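Local coordinates for protein glutathione S-transferase enzyme with thioredoxin-like domain (PDB 4L8E) that binds glutathione and, as a glutathione S-transferase family member, probably catalyses glutathione-dependent reactions, at residues Tyr40-Glu48 and Arg223-Asn231; Leu103-Leu114 and Glu185-Val193. One frame throughout, in Å; residues are numbered along the deposited sequence.

Interaction 1: residues Tyr40-Glu48 and Arg223-Asn231; sequences YKITLFLEE and RPATQAAYN
Y40 lays its ring over that of Y230 in a face-to-face stack, with centroids 3.9 Å apart and planes tilted by 19°. The evidence for overlap is direct: Y230 CE2 stands over the centre of the Y40 ring, while the phenol oxygen of Y230 runs back to Y40 CB. A229 O approaches the same Y40 ring at its edge, 3.4 Å from Y40 CE1. One helical turn on, L44 acts as a knob in the hole formed by A225, T226, A229 and Y230. Its chi1 of -75° sets CG anti to the carbonyl carbon, and the CD2 branch does the touching, 3.6 Å from T226 CA. The small side chains of A225 and A229 are consistent with the 8.5 Å approach of the segment axes. At the far end R223, the N-cap residue, grips E48 side-on: R223 NE donates to E48 OE2 at 2.8 Å and R223 NH2 to E48 OE1 at 3.0 Å, both nearly straight. Both carboxylate oxygens lie near the guanidinium plane; with the two planes 42° apart, the nitrogens approach from out of the carboxylate plane, NE on the syn side of OE2. A bridging water joins E48 OE2 to T226 OG1, which itself bonds to I220 O; another links E48 OE1 to A225 N. A third connects T43 OG1 with A229 O. Y40 also touches a bound glutathione, which puts the stack beside the ligand. The chemistry thus grades from aromatic stacking, through aliphatic packing, to a partly exposed salt bridge whose paired charges probably favour the ionised carboxylate.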
ATOM      1  N   TYR A  40      13.379  -8.949  -0.254  1.00 13.68           N
ATOM      2  CA  TYR A  40      13.796  -9.452   1.056  1.00 13.10           C
ATOM      3  C   TYR A  40      12.618  -9.569   2.019  1.00 14.90           C
ATOM      4  O   TYR A  40      12.625 -10.407   2.909  1.00 14.02           O
ATOM      5  CB  TYR A  40      14.853  -8.563   1.693  1.00 14.13           C
ATOM      6  CG  TYR A  40      16.236  -8.750   1.116  1.00 15.77           C
ATOM      7  CD1 TYR A  40      16.907  -9.965   1.237  1.00 15.88           C
ATOM      8  CD2 TYR A  40      16.868  -7.718   0.467  1.00 17.81           C
ATOM      9  CE1 TYR A  40      18.179 -10.112   0.702  1.00 19.92           C
ATOM     10  CE2 TYR A  40      18.118  -7.871  -0.079  1.00 19.62           C
ATOM     11  CZ  TYR A  40      18.768  -9.058   0.052  1.00 18.77           C
ATOM     12  OH  TYR A  40      20.031  -9.165  -0.499  1.00 23.97           O
ATOM     13  N   LYS A  41      11.580  -8.760   1.835  1.00 13.67           N
ATOM     14  CA  LYS A  41      10.403  -8.921   2.681  1.00 12.42           C
ATOM     15  C   LYS A  41       9.919 -10.362   2.648  1.00 12.80           C
ATOM     16  O   LYS A  41       9.521 -10.917   3.669  1.00 14.46           O
ATOM     17  CB  LYS A  41       9.244  -8.035   2.229  1.00 12.32           C
ATOM     18  CG  LYS A  41       9.478  -6.546   2.317  1.00 12.75           C
ATOM     19  CD  LYS A  41       8.271  -5.840   1.716  1.00 11.77           C
ATOM     20  CE  LYS A  41       8.420  -4.334   1.668  1.00 12.54           C
ATOM     21  NZ  LYS A  41       7.243  -3.709   0.952  1.00 14.13           N
ATOM     22  N   ILE A  42       9.906 -10.945   1.457  1.00 12.07           N
ATOM     23  CA  ILE A  42       9.301 -12.247   1.282  1.00 12.17           C
ATOM     24  C   ILE A  42      10.245 -13.353   1.736  1.00 15.27           C
ATOM     25  O   ILE A  42       9.819 -14.317   2.383  1.00 14.96           O
ATOM     26  CB  ILE A  42       8.802 -12.482  -0.150  1.00 12.87           C
ATOM     27  CG1 ILE A  42       7.977 -11.270  -0.629  1.00 14.35           C
ATOM     28  CG2 ILE A  42       8.005 -13.764  -0.198  1.00 15.49           C
ATOM     29  CD1 ILE A  42       6.801 -10.858   0.306  1.00 15.54           C
ATOM     30  N   THR A  43      11.521 -13.238   1.412  1.00 14.92           N
ATOM     31  CA  THR A  43      12.468 -14.248   1.923  1.00 14.04           C
ATOM     32  C   THR A  43      12.611 -14.184   3.447  1.00 17.08           C
ATOM     33  O   THR A  43      12.792 -15.205   4.086  1.00 16.76           O
ATOM     34  CB  THR A  43      13.837 -14.185   1.245  1.00 17.46           C
ATOM     35  OG1 THR A  43      14.380 -12.878   1.411  1.00 15.63           O
ATOM     36  CG2 THR A  43      13.713 -14.528  -0.234  1.00 16.72           C
ATOM     37  N   LEU A  44      12.491 -13.003   4.042  1.00 14.60           N
ATOM     38  CA  LEU A  44      12.426 -12.929   5.509  1.00 14.19           C
ATOM     39  C   LEU A  44      11.277 -13.774   6.051  1.00 14.12           C
ATOM     40  O   LEU A  44      11.481 -14.578   6.978  1.00 16.07           O
ATOM     41  CB  LEU A  44      12.267 -11.478   5.999  1.00 17.52           C
ATOM     42  CG  LEU A  44      13.494 -10.571   5.936  1.00 19.34           C
ATOM     43  CD1 LEU A  44      13.082  -9.123   6.294  1.00 20.34           C
ATOM     44  CD2 LEU A  44      14.652 -11.020   6.848  1.00 19.71           C
ATOM     45  N   PHE A  45      10.081 -13.581   5.489  1.00 14.93           N
ATOM     46  CA  PHE A  45       8.911 -14.310   5.931  1.00 13.44           C
ATOM     47  C   PHE A  45       9.149 -15.818   5.749  1.00 16.39           C
ATOM     48  O   PHE A  45       8.949 -16.581   6.666  1.00 15.96           O
ATOM     49  CB  PHE A  45       7.647 -13.893   5.193  1.00 13.97           C
ATOM     50  CG  PHE A  45       6.438 -14.616   5.677  1.00 14.49           C
ATOM     51  CD1 PHE A  45       6.162 -15.895   5.218  1.00 14.73           C
ATOM     52  CD2 PHE A  45       5.628 -14.077   6.637  1.00 15.55           C
ATOM     53  CE1 PHE A  45       5.081 -16.594   5.700  1.00 16.77           C
ATOM     54  CE2 PHE A  45       4.560 -14.771   7.113  1.00 16.82           C
ATOM     55  CZ  PHE A  45       4.291 -16.044   6.649  1.00 17.75           C
ATOM     56  N   LEU A  46       9.593 -16.227   4.571  1.00 15.76           N
ATOM     57  CA  LEU A  46       9.728 -17.662   4.270  1.00 14.52           C
ATOM     58  C   LEU A  46      10.797 -18.313   5.153  1.00 15.52           C
ATOM     59  O   LEU A  46      10.663 -19.475   5.583  1.00 16.47           O
ATOM     60  CB  LEU A  46      10.039 -17.857   2.778  1.00 14.10           C
ATOM     61  CG  LEU A  46       8.850 -17.477   1.867  1.00 15.52           C
ATOM     62  CD1 LEU A  46       9.327 -17.335   0.431  1.00 17.54           C
ATOM     63  CD2 LEU A  46       7.740 -18.501   1.966  1.00 18.13           C
ATOM     64  N   GLU A  47      11.873 -17.591   5.410  1.00 15.66           N
ATOM     65  CA  GLU A  47      12.927 -18.091   6.277  1.00 16.94           C
ATOM     66  C   GLU A  47      12.490 -18.194   7.757  1.00 17.64           C
ATOM     67  O   GLU A  47      12.912 -19.108   8.471  1.00 19.36           O
ATOM     68  CB  GLU A  47      14.176 -17.236   6.156  1.00 19.85           C
ATOM     69  CG  GLU A  47      14.908 -17.376   4.807  1.00 17.11           C
ATOM     70  CD  GLU A  47      15.490 -18.761   4.541  1.00 20.16           C
ATOM     71  OE1 GLU A  47      15.891 -19.457   5.498  1.00 20.32           O
ATOM     72  OE2 GLU A  47      15.602 -19.122   3.340  1.00 22.54           O
ATOM     73  N   GLU A  48      11.650 -17.257   8.197  1.00 18.63           N
ATOM     74  CA  GLU A  48      11.078 -17.325   9.549  1.00 17.78           C
ATOM     75  C   GLU A  48      10.196 -18.566   9.730  1.00 18.32           C
ATOM     76  O   GLU A  48      10.261 -19.241  10.761  1.00 21.53           O
ATOM     77  CB  GLU A  48      10.247 -16.072   9.858  1.00 17.86           C
ATOM     78  CG  GLU A  48      11.036 -14.795   9.999  1.00 18.81           C
ATOM     79  CD  GLU A  48      11.792 -14.657  11.326  1.00 21.65           C
ATOM     80  OE1 GLU A  48      11.738 -15.555  12.212  1.00 21.76           O
ATOM     81  OE2 GLU A  48      12.469 -13.613  11.483  1.00 25.34           O
ATOM     82  N   ARG A 223      17.905 -11.708  14.620  1.00 20.60           N
ATOM     83  CA  ARG A 223      17.100 -12.880  14.286  1.00 18.92           C
ATOM     84  C   ARG A 223      17.807 -13.772  13.270  1.00 19.26           C
ATOM     85  O   ARG A 223      18.229 -13.302  12.210  1.00 20.96           O
ATOM     86  CB  ARG A 223      15.739 -12.444  13.729  1.00 17.88           C
ATOM     87  CG  ARG A 223      14.936 -11.586  14.698  1.00 19.95           C
ATOM     88  CD  ARG A 223      13.529 -11.264  14.122  1.00 20.23           C
ATOM     89  NE  ARG A 223      12.715 -12.471  14.024  1.00 19.40           N
ATOM     90  CZ  ARG A 223      11.986 -12.990  15.021  1.00 17.85           C
ATOM     91  NH1 ARG A 223      11.917 -12.401  16.207  1.00 21.49           N
ATOM     92  NH2 ARG A 223      11.297 -14.094  14.807  1.00 20.04           N
ATOM     93  N   PRO A 224      17.948 -15.082  13.585  1.00 21.37           N
ATOM     94  CA  PRO A 224      18.597 -15.936  12.597  1.00 24.16           C
ATOM     95  C   PRO A 224      17.953 -15.884  11.218  1.00 19.75           C
ATOM     96  O   PRO A 224      18.715 -15.988  10.258  1.00 21.93           O
ATOM     97  CB  PRO A 224      18.500 -17.332  13.228  1.00 24.16           C
ATOM     98  CG  PRO A 224      18.518 -17.069  14.686  1.00 26.39           C
ATOM     99  CD  PRO A 224      17.722 -15.794  14.853  1.00 21.82           C
ATOM    100  N   ALA A 225      16.632 -15.752  11.091  1.00 19.62           N
ATOM    101  CA  ALA A 225      16.030 -15.719   9.757  1.00 21.42           C
ATOM    102  C   ALA A 225      16.456 -14.464   8.991  1.00 16.75           C
ATOM    103  O   ALA A 225      16.559 -14.478   7.751  1.00 17.91           O
ATOM    104  CB  ALA A 225      14.513 -15.795   9.842  1.00 21.19           C
ATOM    105  N   THR A 226      16.703 -13.371   9.713  1.00 17.50           N
ATOM    106  CA  THR A 226      17.196 -12.155   9.063  1.00 17.67           C
ATOM    107  C   THR A 226      18.561 -12.414   8.453  1.00 20.25           C
ATOM    108  O   THR A 226      18.815 -12.118   7.273  1.00 21.43           O
ATOM    109  CB  THR A 226      17.236 -10.979  10.042  1.00 20.23           C
ATOM    110  OG1 THR A 226      15.934 -10.833  10.626  1.00 19.95           O
ATOM    111  CG2 THR A 226      17.622  -9.678   9.310  1.00 22.57           C
ATOM    112  N   GLN A 227      19.435 -13.026   9.231  1.00 19.69           N
ATOM    113  CA  GLN A 227      20.764 -13.328   8.726  1.00 21.59           C
ATOM    114  C   GLN A 227      20.672 -14.273   7.538  1.00 24.57           C
ATOM    115  O   GLN A 227      21.422 -14.152   6.573  1.00 23.85           O
ATOM    116  CB  GLN A 227      21.633 -13.884   9.851  1.00 25.04           C
ATOM    117  CG  GLN A 227      21.869 -12.807  10.920  1.00 33.55           C
ATOM    118  CD  GLN A 227      22.653 -13.290  12.110  1.00 61.95           C
ATOM    119  OE1 GLN A 227      23.191 -14.399  12.114  1.00 68.66           O
ATOM    120  NE2 GLN A 227      22.720 -12.455  13.140  1.00 72.83           N
ATOM    121  N   ALA A 228      19.750 -15.223   7.605  1.00 22.84           N
ATOM    122  CA  ALA A 228      19.616 -16.221   6.541  1.00 21.92           C
ATOM    123  C   ALA A 228      19.157 -15.552   5.234  1.00 21.40           C
ATOM    124  O   ALA A 228      19.733 -15.795   4.161  1.00 24.53           O
ATOM    125  CB  ALA A 228      18.626 -17.282   6.947  1.00 24.30           C
ATOM    126  N   ALA A 229      18.098 -14.755   5.318  1.00 19.52           N
ATOM    127  CA  ALA A 229      17.599 -14.063   4.132  1.00 20.39           C
ATOM    128  C   ALA A 229      18.663 -13.174   3.496  1.00 20.76           C
ATOM    129  O   ALA A 229      18.779 -13.119   2.269  1.00 22.62           O
ATOM    130  CB  ALA A 229      16.379 -13.259   4.468  1.00 17.86           C
ATOM    131  N   TYR A 230      19.437 -12.469   4.321  1.00 19.50           N
ATOM    132  CA  TYR A 230      20.495 -11.584   3.811  1.00 19.36           C
ATOM    133  C   TYR A 230      21.841 -12.276   3.531  1.00 24.27           C
ATOM    134  O   TYR A 230      22.774 -11.630   3.065  1.00 29.99           O
ATOM    135  CB  TYR A 230      20.665 -10.367   4.725  1.00 20.04           C
ATOM    136  CG  TYR A 230      19.551  -9.339   4.527  1.00 18.61           C
ATOM    137  CD1 TYR A 230      18.367  -9.411   5.237  1.00 16.94           C
ATOM    138  CD2 TYR A 230      19.696  -8.326   3.600  1.00 22.88           C
ATOM    139  CE1 TYR A 230      17.336  -8.473   5.022  1.00 19.66           C
ATOM    140  CE2 TYR A 230      18.681  -7.399   3.371  1.00 17.45           C
ATOM    141  CZ  TYR A 230      17.516  -7.478   4.078  1.00 16.99           C
ATOM    142  OH  TYR A 230      16.530  -6.521   3.842  1.00 19.30           O
ATOM    143  N   ASN A 231      21.935 -13.585   3.775  1.00 27.61           N
ATOM    144  CA  ASN A 231      23.130 -14.358   3.415  1.00 36.16           C
ATOM    145  C   ASN A 231      23.211 -14.638   1.917  1.00 49.56           C
ATOM    146  O   ASN A 231      23.686 -13.809   1.137  1.00 61.35           O
ATOM    147  CB  ASN A 231      23.153 -15.693   4.176  1.00 36.01           C
ATOM    148  CG  ASN A 231      24.549 -16.124   4.549  1.00 56.64           C
ATOM    149  OD1 ASN A 231      25.517 -15.394   4.323  1.00 60.56           O
ATOM    150  ND2 ASN A 231      24.668 -17.318   5.128  1.00 63.87           N
TER
HETATM  151  O   HOH W   1      16.849 -13.365   0.281  1.00 20.37           O
HETATM  152  O   HOH W   2      13.221 -11.602   9.978  1.00 19.60           O
HETATM  153  O   HOH W   3      14.424 -15.952  13.121  1.00 21.80           O

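Interaction 2: residues Leu103-Leu114 and Glu185-Val193; sequences LLYLANKTGRFL and EYSIADIAV
F113 turns the edge of its ring to the turn before helix 188-197: Y186 O lies near the ring plane, 3.5 Å from F113 CD1. Beyond it, the phenylalanine's CE1 corner meets the edge of the Y186 ring, with F113 CE1 3.9 Å from Y186 CD2. I188 points into the other segment. Its chi1 of 59° places CG1 between the backbone N and the carbonyl carbon, so that CD1 packs against L103, L104 and L114, while I188 CG2 touches A107 CB at 4.0 Å and F113 CB. Farther along, the branches of L103 divide: CD2 meets I191 CG2, and L103 CD1 meets A192 CB at 4.1 Å. One backbone bond joins the segments, from I188 N to F113 O at 2.9 Å, with the donor in the carbonyl plane. It gives an acceptor to a first-turn amide of the helix. S187 and D190 form a capping box here: S187 OG accepts from A189 N, and D190 OD2 from S187 N. D190 OD1 is held by W216 and L181. The I188 and L103 contacts make this buried interface between the N- and C-terminal domains mainly hydrophobic, while the amides of S187, I188 and A189 and the D190 carboxylate each have a defined partner.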
ATOM      1  N   LEU A 103       2.525 -11.119   1.667  1.00 11.86           N
ATOM      2  CA  LEU A 103       2.712 -11.289   3.101  1.00 12.20           C
ATOM      3  C   LEU A 103       1.400 -11.674   3.783  1.00 13.08           C
ATOM      4  O   LEU A 103       1.375 -12.555   4.636  1.00 13.86           O
ATOM      5  CB  LEU A 103       3.334 -10.032   3.743  1.00 12.23           C
ATOM      6  CG  LEU A 103       4.817  -9.786   3.448  1.00 11.58           C
ATOM      7  CD1 LEU A 103       5.225  -8.430   3.993  1.00 14.59           C
ATOM      8  CD2 LEU A 103       5.701 -10.876   4.017  1.00 14.95           C
ATOM      9  N   LEU A 104       0.319 -11.005   3.414  1.00 12.82           N
ATOM     10  CA  LEU A 104      -0.979 -11.297   4.004  1.00 13.64           C
ATOM     11  C   LEU A 104      -1.422 -12.706   3.652  1.00 14.77           C
ATOM     12  O   LEU A 104      -1.888 -13.459   4.509  1.00 14.63           O
ATOM     13  CB  LEU A 104      -2.005 -10.261   3.525  1.00 13.90           C
ATOM     14  CG  LEU A 104      -3.431 -10.456   4.024  1.00 14.84           C
ATOM     15  CD1 LEU A 104      -3.460 -10.540   5.530  1.00 17.42           C
ATOM     16  CD2 LEU A 104      -4.303  -9.308   3.522  1.00 16.59           C
ATOM     17  N   TYR A 105      -1.289 -13.078   2.381  1.00 12.94           N
ATOM     18  CA  TYR A 105      -1.679 -14.414   1.941  1.00 14.78           C
ATOM     19  C   TYR A 105      -0.893 -15.499   2.674  1.00 16.83           C
ATOM     20  O   TYR A 105      -1.467 -16.495   3.112  1.00 17.36           O
ATOM     21  CB  TYR A 105      -1.454 -14.539   0.431  1.00 15.69           C
ATOM     22  CG  TYR A 105      -1.688 -15.913  -0.121  1.00 17.31           C
ATOM     23  CD1 TYR A 105      -2.931 -16.304  -0.558  1.00 16.91           C
ATOM     24  CD2 TYR A 105      -0.646 -16.831  -0.229  1.00 16.78           C
ATOM     25  CE1 TYR A 105      -3.146 -17.568  -1.078  1.00 17.37           C
ATOM     26  CE2 TYR A 105      -0.844 -18.096  -0.756  1.00 16.79           C
ATOM     27  CZ  TYR A 105      -2.107 -18.470  -1.185  1.00 18.90           C
ATOM     28  OH  TYR A 105      -2.354 -19.710  -1.720  1.00 21.12           O
ATOM     29  N   LEU A 106       0.426 -15.311   2.790  1.00 15.14           N
ATOM     30  CA  LEU A 106       1.270 -16.311   3.446  1.00 15.03           C
ATOM     31  C   LEU A 106       1.018 -16.363   4.957  1.00 17.17           C
ATOM     32  O   LEU A 106       1.058 -17.438   5.560  1.00 17.36           O
ATOM     33  CB  LEU A 106       2.753 -16.034   3.167  1.00 15.72           C
ATOM     34  CG  LEU A 106       3.182 -16.303   1.713  1.00 16.16           C
ATOM     35  CD1 LEU A 106       4.634 -15.902   1.525  1.00 16.49           C
ATOM     36  CD2 LEU A 106       2.956 -17.734   1.347  1.00 18.85           C
ATOM     37  N   ALA A 107       0.801 -15.201   5.560  1.00 15.95           N
ATOM     38  CA  ALA A 107       0.496 -15.157   6.998  1.00 15.87           C
ATOM     39  C   ALA A 107      -0.803 -15.899   7.266  1.00 16.65           C
ATOM     40  O   ALA A 107      -0.898 -16.653   8.228  1.00 16.33           O
ATOM     41  CB  ALA A 107       0.449 -13.722   7.478  1.00 14.95           C
ATOM     42  N   ASN A 108      -1.804 -15.737   6.391  1.00 15.80           N
ATOM     43  CA  ASN A 108      -3.076 -16.442   6.544  1.00 17.17           C
ATOM     44  C   ASN A 108      -2.939 -17.931   6.319  1.00 18.31           C
ATOM     45  O   ASN A 108      -3.497 -18.733   7.051  1.00 22.88           O
ATOM     46  CB  ASN A 108      -4.144 -15.882   5.596  1.00 19.61           C
ATOM     47  CG  ASN A 108      -4.645 -14.523   6.012  1.00 21.10           C
ATOM     48  OD1 ASN A 108      -4.491 -14.124   7.163  1.00 23.21           O
ATOM     49  ND2 ASN A 108      -5.280 -13.802   5.083  1.00 26.92           N
ATOM     50  N   LYS A 109      -2.168 -18.306   5.310  1.00 20.08           N
ATOM     51  CA  LYS A 109      -1.967 -19.716   4.982  1.00 22.84           C
ATOM     52  C   LYS A 109      -1.255 -20.476   6.105  1.00 18.33           C
ATOM     53  O   LYS A 109      -1.657 -21.575   6.461  1.00 23.44           O
ATOM     54  CB  LYS A 109      -1.174 -19.851   3.688  1.00 17.83           C
ATOM     55  CG  LYS A 109      -1.103 -21.293   3.217  1.00 25.26           C
ATOM     56  CD  LYS A 109      -0.519 -21.431   1.833  1.00 33.54           C
ATOM     57  CE  LYS A 109      -0.773 -22.859   1.330  1.00 30.70           C
ATOM     58  NZ  LYS A 109       0.179 -23.235   0.313  1.00 30.79           N
ATOM     59  N   THR A 110      -0.242 -19.855   6.696  1.00 18.65           N
ATOM     60  CA  THR A 110       0.585 -20.509   7.710  1.00 22.48           C
ATOM     61  C   THR A 110       0.109 -20.271   9.141  1.00 22.09           C
ATOM     62  O   THR A 110       0.504 -21.002  10.045  1.00 21.57           O
ATOM     63  CB  THR A 110       2.016 -20.002   7.659  1.00 22.19           C
ATOM     64  OG1 THR A 110       2.025 -18.593   7.950  1.00 20.05           O
ATOM     65  CG2 THR A 110       2.632 -20.252   6.269  1.00 21.58           C
ATOM     66  N   GLY A 111      -0.702 -19.236   9.333  1.00 23.95           N
ATOM     67  CA  GLY A 111      -1.133 -18.811  10.655  1.00 22.81           C
ATOM     68  C   GLY A 111      -0.027 -18.157  11.480  1.00 21.81           C
ATOM     69  O   GLY A 111      -0.144 -18.066  12.704  1.00 23.30           O
ATOM     70  N   ARG A 112       1.026 -17.690  10.805  1.00 20.16           N
ATOM     71  CA  ARG A 112       2.195 -17.091  11.455  1.00 19.74           C
ATOM     72  C   ARG A 112       2.358 -15.616  11.128  1.00 15.69           C
ATOM     73  O   ARG A 112       2.051 -15.181  10.041  1.00 18.31           O
ATOM     74  CB  ARG A 112       3.476 -17.839  11.033  1.00 20.00           C
ATOM     75  CG  ARG A 112       3.417 -19.347  11.223  1.00 29.92           C
ATOM     76  CD  ARG A 112       3.623 -19.761  12.651  1.00 36.90           C
ATOM     77  NE  ARG A 112       4.674 -19.000  13.315  1.00 46.43           N
ATOM     78  CZ  ARG A 112       5.971 -19.287  13.287  1.00 48.48           C
ATOM     79  NH1 ARG A 112       6.820 -18.504  13.942  1.00 55.36           N
ATOM     80  NH2 ARG A 112       6.426 -20.341  12.619  1.00 43.68           N
ATOM     81  N   PHE A 113       2.874 -14.869  12.101  1.00 17.16           N
ATOM     82  CA  PHE A 113       3.292 -13.472  11.934  1.00 18.77           C
ATOM     83  C   PHE A 113       2.157 -12.491  11.641  1.00 18.86           C
ATOM     84  O   PHE A 113       2.373 -11.398  11.126  1.00 16.51           O
ATOM     85  CB  PHE A 113       4.486 -13.357  10.970  1.00 16.21           C
ATOM     86  CG  PHE A 113       5.669 -14.129  11.461  1.00 15.41           C
ATOM     87  CD1 PHE A 113       6.377 -13.709  12.574  1.00 17.68           C
ATOM     88  CD2 PHE A 113       6.012 -15.337  10.877  1.00 17.34           C
ATOM     89  CE1 PHE A 113       7.416 -14.450  13.068  1.00 19.03           C
ATOM     90  CE2 PHE A 113       7.068 -16.114  11.378  1.00 22.36           C
ATOM     91  CZ  PHE A 113       7.774 -15.675  12.462  1.00 24.67           C
ATOM     92  N   LEU A 114       0.951 -12.875  12.051  1.00 17.01           N
ATOM     93  CA  LEU A 114      -0.190 -11.977  11.984  1.00 17.78           C
ATOM     94  C   LEU A 114      -1.223 -12.535  12.934  1.00 21.01           C
ATOM     95  O   LEU A 114      -1.585 -13.725  12.880  1.00 19.99           O
ATOM     96  CB  LEU A 114      -0.753 -11.920  10.570  1.00 18.59           C
ATOM     97  CG  LEU A 114      -1.958 -11.019  10.366  1.00 17.47           C
ATOM     98  CD1 LEU A 114      -1.569  -9.569  10.567  1.00 17.35           C
ATOM     99  CD2 LEU A 114      -2.510 -11.201   8.989  1.00 15.67           C
ATOM    100  N   GLU A 185       4.626  -8.422  19.399  1.00 23.57           N
ATOM    101  CA  GLU A 185       5.347  -9.504  18.743  1.00 25.41           C
ATOM    102  C   GLU A 185       5.755  -9.129  17.322  1.00 17.39           C
ATOM    103  O   GLU A 185       5.064  -8.366  16.651  1.00 20.42           O
ATOM    104  CB  GLU A 185       4.483 -10.771  18.679  1.00 26.73           C
ATOM    105  CG  GLU A 185       4.031 -11.311  20.034  1.00 38.70           C
ATOM    106  CD  GLU A 185       5.190 -11.797  20.896  1.00 68.15           C
ATOM    107  OE1 GLU A 185       6.254 -12.132  20.330  1.00 76.87           O
ATOM    108  OE2 GLU A 185       5.038 -11.842  22.141  1.00 79.52           O
ATOM    109  N   TYR A 186       6.883  -9.680  16.884  1.00 19.45           N
ATOM    110  CA  TYR A 186       7.318  -9.548  15.486  1.00 20.08           C
ATOM    111  C   TYR A 186       6.193 -10.010  14.556  1.00 18.54           C
ATOM    112  O   TYR A 186       5.637 -11.092  14.742  1.00 19.66           O
ATOM    113  CB  TYR A 186       8.557 -10.414  15.268  1.00 20.57           C
ATOM    114  CG  TYR A 186       9.358 -10.201  13.975  1.00 17.15           C
ATOM    115  CD1 TYR A 186       9.915  -8.989  13.688  1.00 15.92           C
ATOM    116  CD2 TYR A 186       9.610 -11.254  13.092  1.00 17.97           C
ATOM    117  CE1 TYR A 186      10.674  -8.777  12.543  1.00 18.84           C
ATOM    118  CE2 TYR A 186      10.369 -11.050  11.927  1.00 18.62           C
ATOM    119  CZ  TYR A 186      10.915  -9.821  11.681  1.00 20.08           C
ATOM    120  OH  TYR A 186      11.679  -9.577  10.558  1.00 21.30           O
ATOM    121  N   SER A 187       5.860  -9.183  13.560  1.00 14.80           N
ATOM    122  CA  SER A 187       4.782  -9.499  12.631  1.00 13.71           C
ATOM    123  C   SER A 187       5.134  -9.103  11.218  1.00 13.01           C
ATOM    124  O   SER A 187       6.180  -8.505  10.967  1.00 15.85           O
ATOM    125  CB  SER A 187       3.477  -8.804  13.036  1.00 16.83           C
ATOM    126  OG  SER A 187       3.421  -7.456  12.581  1.00 16.26           O
ATOM    127  N   ILE A 188       4.214  -9.360  10.301  1.00 11.95           N
ATOM    128  CA  ILE A 188       4.437  -8.979   8.916  1.00 12.26           C
ATOM    129  C   ILE A 188       4.591  -7.463   8.746  1.00 11.80           C
ATOM    130  O   ILE A 188       5.180  -7.022   7.770  1.00 14.00           O
ATOM    131  CB  ILE A 188       3.371  -9.559   7.937  1.00 12.98           C
ATOM    132  CG1 ILE A 188       1.967  -9.120   8.303  1.00 13.76           C
ATOM    133  CG2 ILE A 188       3.485 -11.084   7.844  1.00 14.03           C
ATOM    134  CD1 ILE A 188       0.932  -9.616   7.305  1.00 16.44           C
ATOM    135  N   ALA A 189       4.109  -6.673   9.702  1.00 13.66           N
ATOM    136  CA  ALA A 189       4.335  -5.217   9.658  1.00 11.51           C
ATOM    137  C   ALA A 189       5.843  -4.924   9.782  1.00 13.85           C
ATOM    138  O   ALA A 189       6.396  -4.145   9.024  1.00 15.98           O
ATOM    139  CB  ALA A 189       3.562  -4.525  10.744  1.00 15.53           C
ATOM    140  N   ASP A 190       6.493  -5.573  10.732  1.00 12.70           N
ATOM    141  CA  ASP A 190       7.923  -5.386  10.935  1.00 12.67           C
ATOM    142  C   ASP A 190       8.730  -5.926   9.745  1.00 15.17           C
ATOM    143  O   ASP A 190       9.728  -5.321   9.305  1.00 15.08           O
ATOM    144  CB  ASP A 190       8.378  -6.101  12.196  1.00 15.74           C
ATOM    145  CG  ASP A 190       7.628  -5.670  13.417  1.00 16.87           C
ATOM    146  OD1 ASP A 190       7.980  -4.603  14.010  1.00 17.80           O
ATOM    147  OD2 ASP A 190       6.698  -6.420  13.805  1.00 16.47           O
ATOM    148  N   ILE A 191       8.323  -7.091   9.250  1.00 13.51           N
ATOM    149  CA  ILE A 191       8.995  -7.714   8.107  1.00 12.48           C
ATOM    150  C   ILE A 191       8.922  -6.792   6.886  1.00 14.22           C
ATOM    151  O   ILE A 191       9.893  -6.683   6.125  1.00 14.48           O
ATOM    152  CB  ILE A 191       8.382  -9.101   7.803  1.00 12.81           C
ATOM    153  CG1 ILE A 191       8.686 -10.082   8.945  1.00 14.74           C
ATOM    154  CG2 ILE A 191       8.794  -9.570   6.421  1.00 12.78           C
ATOM    155  CD1 ILE A 191       7.857 -11.356   8.884  1.00 16.75           C
ATOM    156  N   ALA A 192       7.792  -6.115   6.701  1.00 13.92           N
ATOM    157  CA  ALA A 192       7.635  -5.200   5.581  1.00 12.64           C
ATOM    158  C   ALA A 192       8.548  -3.967   5.707  1.00 14.05           C
ATOM    159  O   ALA A 192       9.114  -3.494   4.704  1.00 13.33           O
ATOM    160  CB  ALA A 192       6.183  -4.770   5.440  1.00 12.71           C
ATOM    161  N   VAL A 193       8.689  -3.454   6.916  1.00 14.05           N
ATOM    162  CA  VAL A 193       9.442  -2.223   7.160  1.00 12.78           C
ATOM    163  C   VAL A 193      10.954  -2.458   7.184  1.00 14.57           C
ATOM    164  O   VAL A 193      11.741  -1.655   6.665  1.00 15.69           O
ATOM    165  CB  VAL A 193       8.991  -1.551   8.459  1.00 13.51           C
ATOM    166  CG1 VAL A 193       9.846  -0.328   8.809  1.00 17.22           C
ATOM    167  CG2 VAL A 193       7.521  -1.087   8.314  1.00 12.46           C
TER

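How the interactions relate
From the N terminus, helix 37-49 supplies the first half of interaction 1, which closes a long loop only when helix 224-230 arrives at the C-terminal end. Interaction 2 is nested inside that loop: the end of helix 99-110 and its following turn meet helix 188-197, with 70 residues between segments 103-114 and 185-193. Both contacts join the thioredoxin-like domain to the helical domain. The centres of interactions 1 and 2 are about 13 Å apart, and the two touch directly. K41 O lies 3.1 Å from I191 CG2, and E48 OE2 lies 3.3 Å from Y186 CE2. F45 packs on L103 and L106, so helix 37-49 has neighbours in both halves of interaction 2.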